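Local atomic coordinates of endoglucanase (Clostridium thermocellum, PDB entry 2YIK), a protein that probably hydrolyses the internal beta-1,4-glycosidic bonds of cellulose, as a clostridial endoglucanase of glycoside hydrolase family 9. Residues A[254-259]-A[280-285]; A[146-151]-A[511-516]; A[370-375]-A[383-388]; A[66-71]-A[452-457]. One frame throughout, in Å; residues are numbered along the deposited sequence.

How the contacts relate
The four contacts lie far apart and none touches another. Contacts 2 and 4 cross along the chain, since 66-71 precedes 146-151 and 452-457 precedes 511-516; both join early parts of the chain to late ones, with centres 28 Å apart. Contacts 1 and 3 are local, follow one another in sequence with centres 31 Å apart, and fall within the long spans that contacts 2 and 4 bridge. Contact 1 carries two ligands of a calcium ion and lies across the chain's centre from contacts 2 and 4. Contact 4 lies nearest the zinc and the predicted active site: Arg69's side chain is about 5 Å from the zinc ion, and Ala455's about 9 Å from that of His451.

Contact 1. Residues A[254-259]-A[280-285]; sequences FAEKNP and DDYCWA. With CA (calcium ion), chain C.
The hydroxyl oxygen of Tyr282 is hydrogen-bonded to OE1 of Glu301, and it rests against the aliphatic part of Glu256, whose CG lies 3.2 Å from Tyr282 OH. Helices 238-257 and 279-293, successive long helices in a domain whose family folds as an (α/α)6 barrel, meet here through this one tyrosine. Its CG stands trans to the backbone N (chi1 -170°), which sends the ring across the gap to the neighbouring helix. There the ring meets backbone with its edge: Glu256 N lies in the ring plane, 3.9 Å from Tyr282 CE1. Ala255 is small enough to let the aromatic edge come so near, and its CB is 4.1 Å from Tyr282 CE1. Glu256 runs extended past the phenol, its carboxylate plane 87° from that of the ring, and offers methylenes to the tyrosine while OE1 is bonded to NE2 of His297. Tyrosine suits this place between helices at both ends: its flat ring stacks with Phe252 and packs on the neighbouring helix, while its hydroxyl reaches Glu301.

The start of helix 279-293 also holds calcium. Asp280 chelates the ion with both carboxylate oxygens, OD1 at 2.6 Å and OD2 at 2.7 Å from the calcium, and OD2 is also hydrogen-bonded to N of Val321. Lys277 O and two waters belong to the same shell. Asp281 binds through a single oxygen, OD2, which leaves its OD1 to accept a hydrogen bond from calcium-bound water 1 at 2.7 Å.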
loop_
_atom_site.group_PDB
_atom_site.type_symbol
_atom_site.label_atom_id
_atom_site.label_comp_id
_atom_site.label_asym_id
_atom_site.label_seq_id
_atom_site.Cartn_x
_atom_site.Cartn_y
_atom_site.Cartn_z
ATOM N N PHE A 254 18.447 5.668 -8.632
ATOM C CA PHE A 254 17.885 6.488 -9.691
ATOM C C PHE A 254 17.245 7.718 -9.031
ATOM O O PHE A 254 17.420 8.841 -9.493
ATOM C CB PHE A 254 16.842 5.668 -10.463
ATOM C CG PHE A 254 16.093 6.440 -11.519
ATOM C CD1 PHE A 254 14.984 7.213 -11.173
ATOM C CD2 PHE A 254 16.475 6.376 -12.859
ATOM C CE1 PHE A 254 14.248 7.902 -12.148
ATOM C CE2 PHE A 254 15.745 7.061 -13.848
ATOM C CZ PHE A 254 14.631 7.830 -13.487
ATOM N N ALA A 255 16.511 7.500 -7.943
ATOM C CA ALA A 255 15.864 8.609 -7.238
ATOM C C ALA A 255 16.911 9.541 -6.640
ATOM O O ALA A 255 16.792 10.759 -6.715
ATOM C CB ALA A 255 14.937 8.076 -6.129
ATOM N N GLU A 256 17.949 8.957 -6.052
ATOM C CA GLU A 256 19.012 9.735 -5.427
ATOM C C GLU A 256 19.803 10.587 -6.418
ATOM O O GLU A 256 19.995 11.778 -6.206
ATOM C CB GLU A 256 19.979 8.803 -4.698
ATOM C CG GLU A 256 21.076 9.529 -3.953
ATOM C CD GLU A 256 22.076 8.587 -3.325
ATOM O OE1 GLU A 256 21.705 7.442 -3.004
ATOM O OE2 GLU A 256 23.236 8.997 -3.137
ATOM N N LYS A 257 20.250 9.951 -7.496
ATOM C CA LYS A 257 21.060 10.582 -8.533
ATOM C C LYS A 257 20.406 11.646 -9.402
ATOM O O LYS A 257 21.073 12.581 -9.844
ATOM C CB LYS A 257 21.630 9.500 -9.449
ATOM C CG LYS A 257 23.021 9.006 -9.065
ATOM C CD LYS A 257 23.154 8.723 -7.577
ATOM C CE LYS A 257 24.590 8.303 -7.225
ATOM N NZ LYS A 257 25.004 7.062 -7.970
ATOM N N ASN A 258 19.111 11.511 -9.654
ATOM C CA ASN A 258 18.422 12.458 -10.519
ATOM C C ASN A 258 17.694 13.592 -9.791
ATOM O O ASN A 258 17.426 13.503 -8.595
ATOM C CB ASN A 258 17.456 11.685 -11.424
ATOM C CG ASN A 258 18.185 10.723 -12.367
ATOM O OD1 ASN A 258 17.911 9.520 -12.392
ATOM N ND2 ASN A 258 19.121 11.259 -13.149
ATOM N N PRO A 259 17.395 14.694 -10.509
ATOM C CA PRO A 259 16.696 15.834 -9.904
ATOM C C PRO A 259 15.432 15.397 -9.162
ATOM O O PRO A 259 14.707 14.505 -9.603
ATOM C CB PRO A 259 16.404 16.728 -11.108
ATOM C CG PRO A 259 17.654 16.533 -11.934
ATOM C CD PRO A 259 17.814 15.013 -11.887
ATOM N N ASP A 280 9.114 12.057 2.047
ATOM C CA ASP A 280 8.690 10.980 2.937
ATOM C C ASP A 280 8.910 9.615 2.278
ATOM O O ASP A 280 9.404 8.695 2.921
ATOM C CB ASP A 280 7.223 11.148 3.322
ATOM C CG ASP A 280 6.328 11.264 2.125
ATOM O OD1 ASP A 280 6.673 12.048 1.218
ATOM O OD2 ASP A 280 5.279 10.589 2.096
ATOM N N ASP A 281 8.551 9.481 1.001
ATOM C CA ASP A 281 8.746 8.211 0.295
ATOM C C ASP A 281 10.242 7.895 0.191
ATOM O O ASP A 281 10.656 6.739 0.313
ATOM C CB ASP A 281 8.180 8.279 -1.122
ATOM C CG ASP A 281 6.737 8.748 -1.162
ATOM O OD1 ASP A 281 5.832 7.999 -0.745
ATOM O OD2 ASP A 281 6.526 9.880 -1.629
ATOM N N TYR A 282 11.037 8.933 -0.057
ATOM C CA TYR A 282 12.482 8.792 -0.181
ATOM C C TYR A 282 13.052 8.254 1.135
ATOM O O TYR A 282 13.817 7.290 1.139
ATOM C CB TYR A 282 13.103 10.153 -0.520
ATOM C CG TYR A 282 14.564 10.104 -0.913
ATOM C CD1 TYR A 282 14.954 9.718 -2.198
ATOM C CD2 TYR A 282 15.560 10.433 0.008
ATOM C CE1 TYR A 282 16.304 9.661 -2.556
ATOM C CE2 TYR A 282 16.909 10.380 -0.336
ATOM C CZ TYR A 282 17.275 9.992 -1.617
ATOM O OH TYR A 282 18.609 9.919 -1.945
ATOM N N CYS A 283 12.659 8.869 2.250
ATOM C CA CYS A 283 13.134 8.449 3.569
ATOM C C CYS A 283 12.631 7.056 3.952
ATOM O O CYS A 283 13.352 6.282 4.577
ATOM C CB CYS A 283 12.725 9.476 4.632
ATOM S SG CYS A 283 13.608 11.048 4.461
ATOM N N TRP A 284 11.397 6.755 3.561
ATOM C CA TRP A 284 10.751 5.460 3.796
ATOM C C TRP A 284 11.591 4.359 3.112
ATOM O O TRP A 284 11.918 3.350 3.727
ATOM C CB TRP A 284 9.326 5.547 3.224
ATOM C CG TRP A 284 8.476 4.298 3.097
ATOM C CD1 TRP A 284 7.918 3.831 1.943
ATOM C CD2 TRP A 284 7.911 3.501 4.154
ATOM N NE1 TRP A 284 7.034 2.817 2.205
ATOM C CE2 TRP A 284 7.002 2.596 3.556
ATOM C CE3 TRP A 284 8.062 3.480 5.547
ATOM C CZ2 TRP A 284 6.263 1.667 4.295
ATOM C CZ3 TRP A 284 7.321 2.554 6.288
ATOM C CH2 TRP A 284 6.427 1.667 5.657
ATOM N N ALA A 285 11.944 4.574 1.850
ATOM C CA ALA A 285 12.762 3.617 1.103
ATOM C C ALA A 285 14.154 3.504 1.735
ATOM O O ALA A 285 14.675 2.404 1.928
ATOM C CB ALA A 285 12.888 4.057 -0.346
HETATM CA CA CA C . 4.818 11.434 -0.448
HETATM O O HOH W 1 3.486 9.209 -0.302
HETATM O O HOH W 2 2.941 12.319 -1.999
#

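Contact 2. Residues A[146-151]-A[511-516]; sequences RATGQA and GLYRFF
Thr148 sets its methyl over one face of the Tyr513 ring in a CH-pi contact: Thr148 CG2 stands 3.9 Å from the ring centroid, 20° off the normal, and is displaced toward the rim. The closest carbon is Tyr513 CE2, at 3.7 Å from Thr148 CG2. Ala147 adds a looser contact from an oblique direction, its CB 4.5 Å from Tyr513 CE2. An aromatic ring suits the place because its broad face can receive a methyl while the side chain reaches out from the helix, and the two side chains approach from opposite directions.

A second shell fixes the threonine. With chi1 at 54°, Thr148 OG1 lies between the backbone N and the carbonyl carbon, where it bonds to the carbonyls of Gln144 and Phe145 in the preceding helical turn; CG2 is thereby left facing the ring. A branched side chain with one polar and one apolar arm does both jobs. The helix ends at Gly149 in a Schellman motif, whose positive phi suits glycine, with Gly149 N bonded to Arg146 O at 2.9 Å. Gln150, the N-cap of the next helix, folds back so that its NE2 donates to Thr148 O at 3.0 Å. That bond is fairly straight, 162° at the hydrogen, although the donor is tilted from the carbonyl plane.

Arg514, one residue beyond the tyrosine, adds a bond to Gln144 and a salt bridge to Asp412. The contact thus joins the end of helix 142-147 to the last turns of helix 499-516, with helix 40-47 touching both partners through Leu44 on Thr148 and Ala41 on Tyr513.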
loop_
_atom_site.group_PDB
_atom_site.type_symbol
_atom_site.label_atom_id
_atom_site.label_comp_id
_atom_site.label_asym_id
_atom_site.label_seq_id
_atom_site.Cartn_x
_atom_site.Cartn_y
_atom_site.Cartn_z
ATOM N N ARG A 146 1.208 -16.810 10.016
ATOM C CA ARG A 146 1.525 -18.232 10.046
ATOM C C ARG A 146 0.586 -18.991 10.959
ATOM O O ARG A 146 0.010 -20.003 10.562
ATOM C CB ARG A 146 2.971 -18.444 10.498
ATOM C CG ARG A 146 3.958 -18.162 9.390
ATOM C CD ARG A 146 5.401 -18.357 9.807
ATOM N NE ARG A 146 6.270 -18.073 8.663
ATOM C CZ ARG A 146 7.602 -18.140 8.679
ATOM N NH1 ARG A 146 8.244 -18.487 9.794
ATOM N NH2 ARG A 146 8.291 -17.859 7.572
ATOM N N ALA A 147 0.419 -18.490 12.179
ATOM C CA ALA A 147 -0.457 -19.135 13.149
ATOM C C ALA A 147 -1.868 -19.303 12.600
ATOM O O ALA A 147 -2.575 -20.249 12.969
ATOM C CB ALA A 147 -0.488 -18.323 14.449
ATOM N N THR A 148 -2.287 -18.404 11.713
ATOM C CA THR A 148 -3.633 -18.493 11.155
ATOM C C THR A 148 -3.693 -19.112 9.767
ATOM O O THR A 148 -4.755 -19.147 9.147
ATOM C CB THR A 148 -4.306 -17.110 11.079
ATOM O OG1 THR A 148 -3.456 -16.207 10.363
ATOM C CG2 THR A 148 -4.578 -16.563 12.476
ATOM N N GLY A 149 -2.552 -19.594 9.282
ATOM C CA GLY A 149 -2.509 -20.213 7.967
ATOM C C GLY A 149 -2.755 -19.237 6.833
ATOM O O GLY A 149 -3.193 -19.632 5.749
ATOM N N GLN A 150 -2.458 -17.960 7.065
ATOM C CA GLN A 150 -2.679 -16.943 6.041
ATOM C C GLN A 150 -1.399 -16.374 5.416
ATOM O O GLN A 150 -1.461 -15.440 4.613
ATOM C CB GLN A 150 -3.510 -15.795 6.626
ATOM C CG GLN A 150 -4.849 -16.227 7.230
ATOM C CD GLN A 150 -5.710 -16.991 6.246
ATOM O OE1 GLN A 150 -5.997 -16.503 5.151
ATOM N NE2 GLN A 150 -6.132 -18.197 6.630
ATOM N N ALA A 151 -0.248 -16.936 5.771
ATOM C CA ALA A 151 1.023 -16.444 5.244
ATOM C C ALA A 151 1.174 -16.699 3.749
ATOM O O ALA A 151 1.672 -15.841 3.013
ATOM C CB ALA A 151 2.186 -17.066 6.011
ATOM N N GLY A 511 -2.100 -7.743 13.802
ATOM C CA GLY A 511 -1.624 -7.180 15.053
ATOM C C GLY A 511 -2.601 -7.390 16.196
ATOM O O GLY A 511 -2.190 -7.644 17.331
ATOM N N LEU A 512 -3.893 -7.268 15.906
ATOM C CA LEU A 512 -4.923 -7.466 16.925
ATOM C C LEU A 512 -4.978 -8.932 17.329
ATOM O O LEU A 512 -5.205 -9.259 18.494
ATOM C CB LEU A 512 -6.293 -7.016 16.399
ATOM C CG LEU A 512 -6.460 -5.496 16.353
ATOM C CD1 LEU A 512 -7.643 -5.126 15.478
ATOM C CD2 LEU A 512 -6.626 -4.961 17.768
ATOM N N TYR A 513 -4.773 -9.818 16.362
ATOM C CA TYR A 513 -4.794 -11.240 16.661
ATOM C C TYR A 513 -3.597 -11.560 17.549
ATOM O O TYR A 513 -3.667 -12.407 18.443
ATOM C CB TYR A 513 -4.709 -12.068 15.382
ATOM C CG TYR A 513 -4.826 -13.543 15.665
ATOM C CD1 TYR A 513 -6.050 -14.107 16.029
ATOM C CD2 TYR A 513 -3.702 -14.367 15.633
ATOM C CE1 TYR A 513 -6.152 -15.464 16.359
ATOM C CE2 TYR A 513 -3.790 -15.715 15.962
ATOM C CZ TYR A 513 -5.016 -16.257 16.324
ATOM O OH TYR A 513 -5.095 -17.593 16.646
ATOM N N ARG A 514 -2.496 -10.866 17.301
ATOM C CA ARG A 514 -1.285 -11.068 18.074
ATOM C C ARG A 514 -1.496 -10.857 19.570
ATOM O O ARG A 514 -1.052 -11.665 20.384
ATOM C CB ARG A 514 -0.194 -10.116 17.589
ATOM C CG ARG A 514 1.138 -10.263 18.315
ATOM C CD ARG A 514 2.179 -9.302 17.755
ATOM N NE ARG A 514 3.519 -9.569 18.266
ATOM C CZ ARG A 514 4.474 -10.205 17.589
ATOM N NH1 ARG A 514 4.247 -10.641 16.363
ATOM N NH2 ARG A 514 5.656 -10.415 18.150
ATOM N N PHE A 515 -2.177 -9.774 19.930
ATOM C CA PHE A 515 -2.395 -9.453 21.338
ATOM C C PHE A 515 -3.734 -9.897 21.919
ATOM O O PHE A 515 -3.844 -10.073 23.125
ATOM C CB PHE A 515 -2.271 -7.937 21.568
ATOM C CG PHE A 515 -0.947 -7.352 21.155
ATOM C CD1 PHE A 515 0.244 -7.836 21.687
ATOM C CD2 PHE A 515 -0.893 -6.288 20.256
ATOM C CE1 PHE A 515 1.467 -7.271 21.333
ATOM C CE2 PHE A 515 0.326 -5.715 19.896
ATOM C CZ PHE A 515 1.509 -6.210 20.438
ATOM N N PHE A 516 -4.742 -10.080 21.069
ATOM C CA PHE A 516 -6.077 -10.439 21.543
ATOM C C PHE A 516 -6.704 -11.731 21.013
ATOM O O PHE A 516 -7.846 -12.037 21.351
ATOM C CB PHE A 516 -7.044 -9.282 21.254
ATOM C CG PHE A 516 -6.575 -7.948 21.775
ATOM C CD1 PHE A 516 -6.432 -7.733 23.144
ATOM C CD2 PHE A 516 -6.250 -6.919 20.897
ATOM C CE1 PHE A 516 -5.973 -6.515 23.638
ATOM C CE2 PHE A 516 -5.790 -5.695 21.375
ATOM C CZ PHE A 516 -5.649 -5.491 22.749
#

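Contact 3. Residues A[370-375]-A[383-388]; sequences DKWSGG and GYVFLN
Val385 turns CG1 trans to its backbone N (chi1 -173°), and Trp372 swings its indole out from the helix with chi1 -86° and chi2 79°; together these rotations bring methyl and six-membered ring against each other. The meeting is tight, with Val385 CG1 3.4 Å from Trp372 CE3. CG1 also reaches Trp372 CZ3, at 3.7 Å, so the methyl sits against the CE3-CZ3 bond, approaching obliquely. The other branch of the valine takes a different partner: Val385 CG2 lies 3.6 Å from the carbonyl oxygen of Trp372. Valine fits because its two methyls diverge at CB and can meet ring and backbone at once. Farther along the indole, Leu387 crosses the tryptophan at about a right angle, and its CB, rather than the branched end, comes 4.0 Å from Trp372 CH2.

The segments are linked by a short loop that starts where helix 363-373 stops. Gly374 leaves the helix, and Gly375 after it has a positive phi that by itself calls for glycine. Within the loop Ile377 packs on both Trp372 and Val385, and Thr378 forms a backbone bond with Phe386. Val385 O is bonded to ND2 of Asn396. This is apolar packing in which the end of helix 363-373 is held to the irregular connection leading to helix 392-408, an inter-helix loop of the (α/α)6 barrel fold that family 9 domains have.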
loop_
_atom_site.group_PDB
_atom_site.type_symbol
_atom_site.label_atom_id
_atom_site.label_comp_id
_atom_site.label_asym_id
_atom_site.label_seq_id
_atom_site.Cartn_x
_atom_site.Cartn_y
_atom_site.Cartn_z
ATOM N N ASP A 370 -0.841 9.377 20.866
ATOM C CA ASP A 370 -1.546 10.044 21.962
ATOM C C ASP A 370 -2.649 10.889 21.342
ATOM O O ASP A 370 -3.736 11.027 21.898
ATOM C CB ASP A 370 -0.620 10.972 22.756
ATOM C CG ASP A 370 0.311 10.219 23.690
ATOM O OD1 ASP A 370 -0.004 9.067 24.062
ATOM O OD2 ASP A 370 1.355 10.791 24.064
ATOM N N LYS A 371 -2.352 11.440 20.172
ATOM C CA LYS A 371 -3.293 12.288 19.462
ATOM C C LYS A 371 -4.494 11.479 18.982
ATOM O O LYS A 371 -5.642 11.868 19.222
ATOM C CB LYS A 371 -2.586 12.966 18.283
ATOM C CG LYS A 371 -3.293 14.213 17.755
ATOM C CD LYS A 371 -2.499 14.919 16.661
ATOM C CE LYS A 371 -1.238 15.565 17.210
ATOM N NZ LYS A 371 -0.601 16.454 16.202
ATOM N N TRP A 372 -4.230 10.355 18.314
ATOM C CA TRP A 372 -5.290 9.491 17.791
ATOM C C TRP A 372 -6.097 8.721 18.839
ATOM O O TRP A 372 -7.317 8.616 18.740
ATOM C CB TRP A 372 -4.713 8.488 16.776
ATOM C CG TRP A 372 -4.621 9.033 15.377
ATOM C CD1 TRP A 372 -3.658 9.869 14.874
ATOM C CD2 TRP A 372 -5.566 8.828 14.320
ATOM N NE1 TRP A 372 -3.947 10.193 13.572
ATOM C CE2 TRP A 372 -5.107 9.568 13.206
ATOM C CE3 TRP A 372 -6.748 8.085 14.204
ATOM C CZ2 TRP A 372 -5.803 9.592 11.992
ATOM C CZ3 TRP A 372 -7.437 8.109 12.995
ATOM C CH2 TRP A 372 -6.957 8.856 11.904
ATOM N N SER A 373 -5.415 8.184 19.841
ATOM C CA SER A 373 -6.076 7.393 20.871
ATOM C C SER A 373 -6.505 8.179 22.100
ATOM O O SER A 373 -7.277 7.675 22.913
ATOM C CB SER A 373 -5.155 6.259 21.330
ATOM O OG SER A 373 -4.037 6.767 22.054
ATOM N N GLY A 374 -6.009 9.406 22.234
ATOM C CA GLY A 374 -6.321 10.195 23.415
ATOM C C GLY A 374 -7.217 11.411 23.296
ATOM O O GLY A 374 -7.200 12.269 24.181
ATOM N N GLY A 375 -7.990 11.505 22.220
ATOM C CA GLY A 375 -8.885 12.639 22.079
ATOM C C GLY A 375 -8.415 13.810 21.232
ATOM O O GLY A 375 -9.085 14.841 21.187
ATOM N N GLY A 383 -18.144 6.952 18.791
ATOM C CA GLY A 383 -16.861 6.512 19.324
ATOM C C GLY A 383 -15.789 6.136 18.311
ATOM O O GLY A 383 -14.784 5.515 18.655
ATOM N N TYR A 384 -15.988 6.546 17.065
ATOM C CA TYR A 384 -15.071 6.242 15.971
ATOM C C TYR A 384 -14.143 7.422 15.684
ATOM O O TYR A 384 -14.620 8.534 15.473
ATOM C CB TYR A 384 -15.917 5.909 14.742
ATOM C CG TYR A 384 -15.191 5.719 13.431
ATOM C CD1 TYR A 384 -14.255 4.697 13.265
ATOM C CD2 TYR A 384 -15.508 6.512 12.326
ATOM C CE1 TYR A 384 -13.661 4.463 12.020
ATOM C CE2 TYR A 384 -14.921 6.287 11.081
ATOM C CZ TYR A 384 -13.999 5.259 10.937
ATOM O OH TYR A 384 -13.435 5.020 9.705
ATOM N N VAL A 385 -12.829 7.193 15.673
ATOM C CA VAL A 385 -11.892 8.287 15.399
ATOM C C VAL A 385 -11.885 8.553 13.892
ATOM O O VAL A 385 -11.460 7.732 13.081
ATOM C CB VAL A 385 -10.477 7.990 15.947
ATOM C CG1 VAL A 385 -9.595 9.216 15.787
ATOM C CG2 VAL A 385 -10.569 7.620 17.437
ATOM N N PHE A 386 -12.369 9.743 13.561
ATOM C CA PHE A 386 -12.596 10.229 12.201
ATOM C C PHE A 386 -11.696 11.414 11.791
ATOM O O PHE A 386 -11.857 12.509 12.322
ATOM C CB PHE A 386 -14.079 10.633 12.189
ATOM C CG PHE A 386 -14.625 11.054 10.866
ATOM C CD1 PHE A 386 -14.578 12.388 10.477
ATOM C CD2 PHE A 386 -15.290 10.139 10.055
ATOM C CE1 PHE A 386 -15.197 12.814 9.304
ATOM C CE2 PHE A 386 -15.915 10.547 8.880
ATOM C CZ PHE A 386 -15.869 11.891 8.502
ATOM N N LEU A 387 -10.760 11.206 10.859
ATOM C CA LEU A 387 -9.884 12.305 10.405
ATOM C C LEU A 387 -10.699 13.196 9.465
ATOM O O LEU A 387 -10.849 14.397 9.695
ATOM C CB LEU A 387 -8.642 11.766 9.684
ATOM C CG LEU A 387 -7.672 12.813 9.117
ATOM C CD1 LEU A 387 -7.279 13.820 10.187
ATOM C CD2 LEU A 387 -6.442 12.108 8.580
ATOM N N ASN A 388 -11.205 12.603 8.390
ATOM C CA ASN A 388 -12.079 13.300 7.453
ATOM C C ASN A 388 -12.936 12.258 6.730
ATOM O O ASN A 388 -12.725 11.052 6.894
ATOM C CB ASN A 388 -11.302 14.224 6.487
ATOM C CG ASN A 388 -10.299 13.495 5.623
ATOM O OD1 ASN A 388 -10.650 12.580 4.882
ATOM N ND2 ASN A 388 -9.038 13.920 5.695
#

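Contact 4. Residues A[66-71]-A[452-457]; sequences LSWRGD and HRAASG
Apolar packing carries this contact: Trp68 presses its benzo ring on the short helix 453-456. Ala454 CB lies in the plane of the indole at its edge, 3.8 Å from Trp68 CZ3, and Ala455 CB is 3.9 Å from Trp68 CH2. Alanines suit the helix because their small methyls let the indole come as near as the backbone, with Trp68 CZ3 3.7 Å from Ala455 N. Arg69 contributes its aliphatic part, CD being 4.1 Å from Ala454 CB.

Leu66 CB and Arg69 CG, within the type I turn from Leu66 to Arg69, pack over one face of the indole. The ring also stacks with Tyr469, whose backbone is bonded to Ala455.

The polar bonds are made around the contact. Arg69 bends at chi2 and chi3 (-52° and -33°), carrying NE to a salt bridge with Glu198 and NH1 to the carbonyls of Ala53 and Met55. In the helix, Ser456 OG donates to Arg453 O at 2.6 Å.

Just beyond Asp71 come Cys72 and His73, which bind zinc with Cys56 and His115. The type I turn carrying Trp68 thus packs, just before this zinc-binding pair in the chain, on the short helix that begins two residues after the predicted active-site His451 of this family 9 domain.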
loop_
_atom_site.group_PDB
_atom_site.type_symbol
_atom_site.label_atom_id
_atom_site.label_comp_id
_atom_site.label_asym_id
_atom_site.label_seq_id
_atom_site.Cartn_x
_atom_site.Cartn_y
_atom_site.Cartn_z
ATOM N N LEU A 66 -10.453 -16.037 -6.308
ATOM C CA LEU A 66 -11.857 -15.781 -6.628
ATOM C C LEU A 66 -12.191 -16.300 -8.025
ATOM O O LEU A 66 -11.641 -15.826 -9.024
ATOM C CB LEU A 66 -12.149 -14.282 -6.522
ATOM C CG LEU A 66 -11.890 -13.694 -5.130
ATOM C CD1 LEU A 66 -12.000 -12.178 -5.188
ATOM C CD2 LEU A 66 -12.881 -14.287 -4.120
ATOM N N SER A 67 -13.088 -17.283 -8.083
ATOM C CA SER A 67 -13.477 -17.894 -9.345
ATOM C C SER A 67 -14.083 -16.912 -10.336
ATOM O O SER A 67 -14.028 -17.140 -11.547
ATOM C CB SER A 67 -14.456 -19.045 -9.091
ATOM O OG SER A 67 -15.613 -18.589 -8.402
ATOM N N TRP A 68 -14.660 -15.821 -9.839
ATOM C CA TRP A 68 -15.261 -14.849 -10.740
ATOM C C TRP A 68 -14.279 -13.831 -11.321
ATOM O O TRP A 68 -14.689 -12.871 -11.982
ATOM C CB TRP A 68 -16.423 -14.129 -10.058
ATOM C CG TRP A 68 -16.118 -13.627 -8.693
ATOM C CD1 TRP A 68 -16.202 -14.326 -7.528
ATOM C CD2 TRP A 68 -15.741 -12.290 -8.339
ATOM N NE1 TRP A 68 -15.903 -13.507 -6.463
ATOM C CE2 TRP A 68 -15.608 -12.261 -6.933
ATOM C CE3 TRP A 68 -15.484 -11.127 -9.073
ATOM C CZ2 TRP A 68 -15.260 -11.090 -6.244
ATOM C CZ3 TRP A 68 -15.136 -9.967 -8.387
ATOM C CH2 TRP A 68 -15.016 -9.961 -6.986
ATOM N N ARG A 69 -12.986 -14.029 -11.068
ATOM C CA ARG A 69 -11.959 -13.146 -11.633
ATOM C C ARG A 69 -11.080 -13.945 -12.605
ATOM O O ARG A 69 -10.594 -15.025 -12.272
ATOM C CB ARG A 69 -11.059 -12.541 -10.548
ATOM C CG ARG A 69 -11.645 -11.359 -9.762
ATOM C CD ARG A 69 -12.169 -10.259 -10.675
ATOM N NE ARG A 69 -11.397 -10.127 -11.911
ATOM C CZ ARG A 69 -10.184 -9.592 -12.007
ATOM N NH1 ARG A 69 -9.571 -9.116 -10.930
ATOM N NH2 ARG A 69 -9.579 -9.542 -13.190
ATOM N N GLY A 70 -10.903 -13.421 -13.814
ATOM C CA GLY A 70 -10.059 -14.081 -14.803
ATOM C C GLY A 70 -9.079 -13.059 -15.358
ATOM O O GLY A 70 -9.128 -11.888 -14.973
ATOM N N ASP A 71 -8.195 -13.480 -16.260
ATOM C CA ASP A 71 -7.218 -12.570 -16.856
ATOM C C ASP A 71 -7.913 -11.351 -17.445
ATOM O O ASP A 71 -8.985 -11.466 -18.034
ATOM C CB ASP A 71 -6.423 -13.274 -17.965
ATOM C CG ASP A 71 -5.541 -14.381 -17.436
ATOM O OD1 ASP A 71 -5.373 -14.470 -16.208
ATOM O OD2 ASP A 71 -4.999 -15.162 -18.249
ATOM N N HIS A 452 -17.623 -1.090 -6.702
ATOM C CA HIS A 452 -16.626 -1.919 -7.375
ATOM C C HIS A 452 -17.182 -2.547 -8.658
ATOM O O HIS A 452 -18.153 -3.307 -8.622
ATOM C CB HIS A 452 -16.198 -3.012 -6.391
ATOM C CG HIS A 452 -15.060 -3.866 -6.857
ATOM N ND1 HIS A 452 -13.742 -3.545 -6.620
ATOM C CD2 HIS A 452 -15.051 -5.069 -7.480
ATOM C CE1 HIS A 452 -12.968 -4.519 -7.070
ATOM N NE2 HIS A 452 -13.737 -5.454 -7.596
ATOM N N ARG A 453 -16.560 -2.235 -9.790
ATOM C CA ARG A 453 -17.006 -2.771 -11.073
ATOM C C ARG A 453 -17.163 -4.294 -11.142
ATOM O O ARG A 453 -18.275 -4.783 -11.333
ATOM C CB ARG A 453 -16.076 -2.292 -12.190
ATOM C CG ARG A 453 -16.279 -0.831 -12.546
ATOM C CD ARG A 453 -15.208 -0.305 -13.489
ATOM N NE ARG A 453 -15.480 1.078 -13.876
ATOM C CZ ARG A 453 -15.504 2.100 -13.028
ATOM N NH1 ARG A 453 -15.269 1.899 -11.739
ATOM N NH2 ARG A 453 -15.763 3.324 -13.468
ATOM N N ALA A 454 -16.068 -5.038 -10.975
ATOM C CA ALA A 454 -16.109 -6.504 -11.055
ATOM C C ALA A 454 -17.083 -7.209 -10.111
ATOM O O ALA A 454 -17.857 -8.067 -10.542
ATOM C CB ALA A 454 -14.711 -7.079 -10.852
ATOM N N ALA A 455 -17.050 -6.864 -8.829
ATOM C CA ALA A 455 -17.939 -7.516 -7.874
ATOM C C ALA A 455 -19.418 -7.255 -8.157
ATOM O O ALA A 455 -20.251 -8.146 -7.992
ATOM C CB ALA A 455 -17.593 -7.084 -6.450
ATOM N N SER A 456 -19.737 -6.039 -8.591
ATOM C CA SER A 456 -21.117 -5.665 -8.876
ATOM C C SER A 456 -21.793 -6.557 -9.918
ATOM O O SER A 456 -22.932 -6.990 -9.727
ATOM C CB SER A 456 -21.188 -4.204 -9.332
ATOM O OG SER A 456 -20.666 -4.040 -10.643
ATOM N N GLY A 457 -21.098 -6.840 -11.015
ATOM C CA GLY A 457 -21.687 -7.667 -12.057
ATOM C C GLY A 457 -22.763 -6.882 -12.791
ATOM O O GLY A 457 -23.611 -7.459 -13.476
#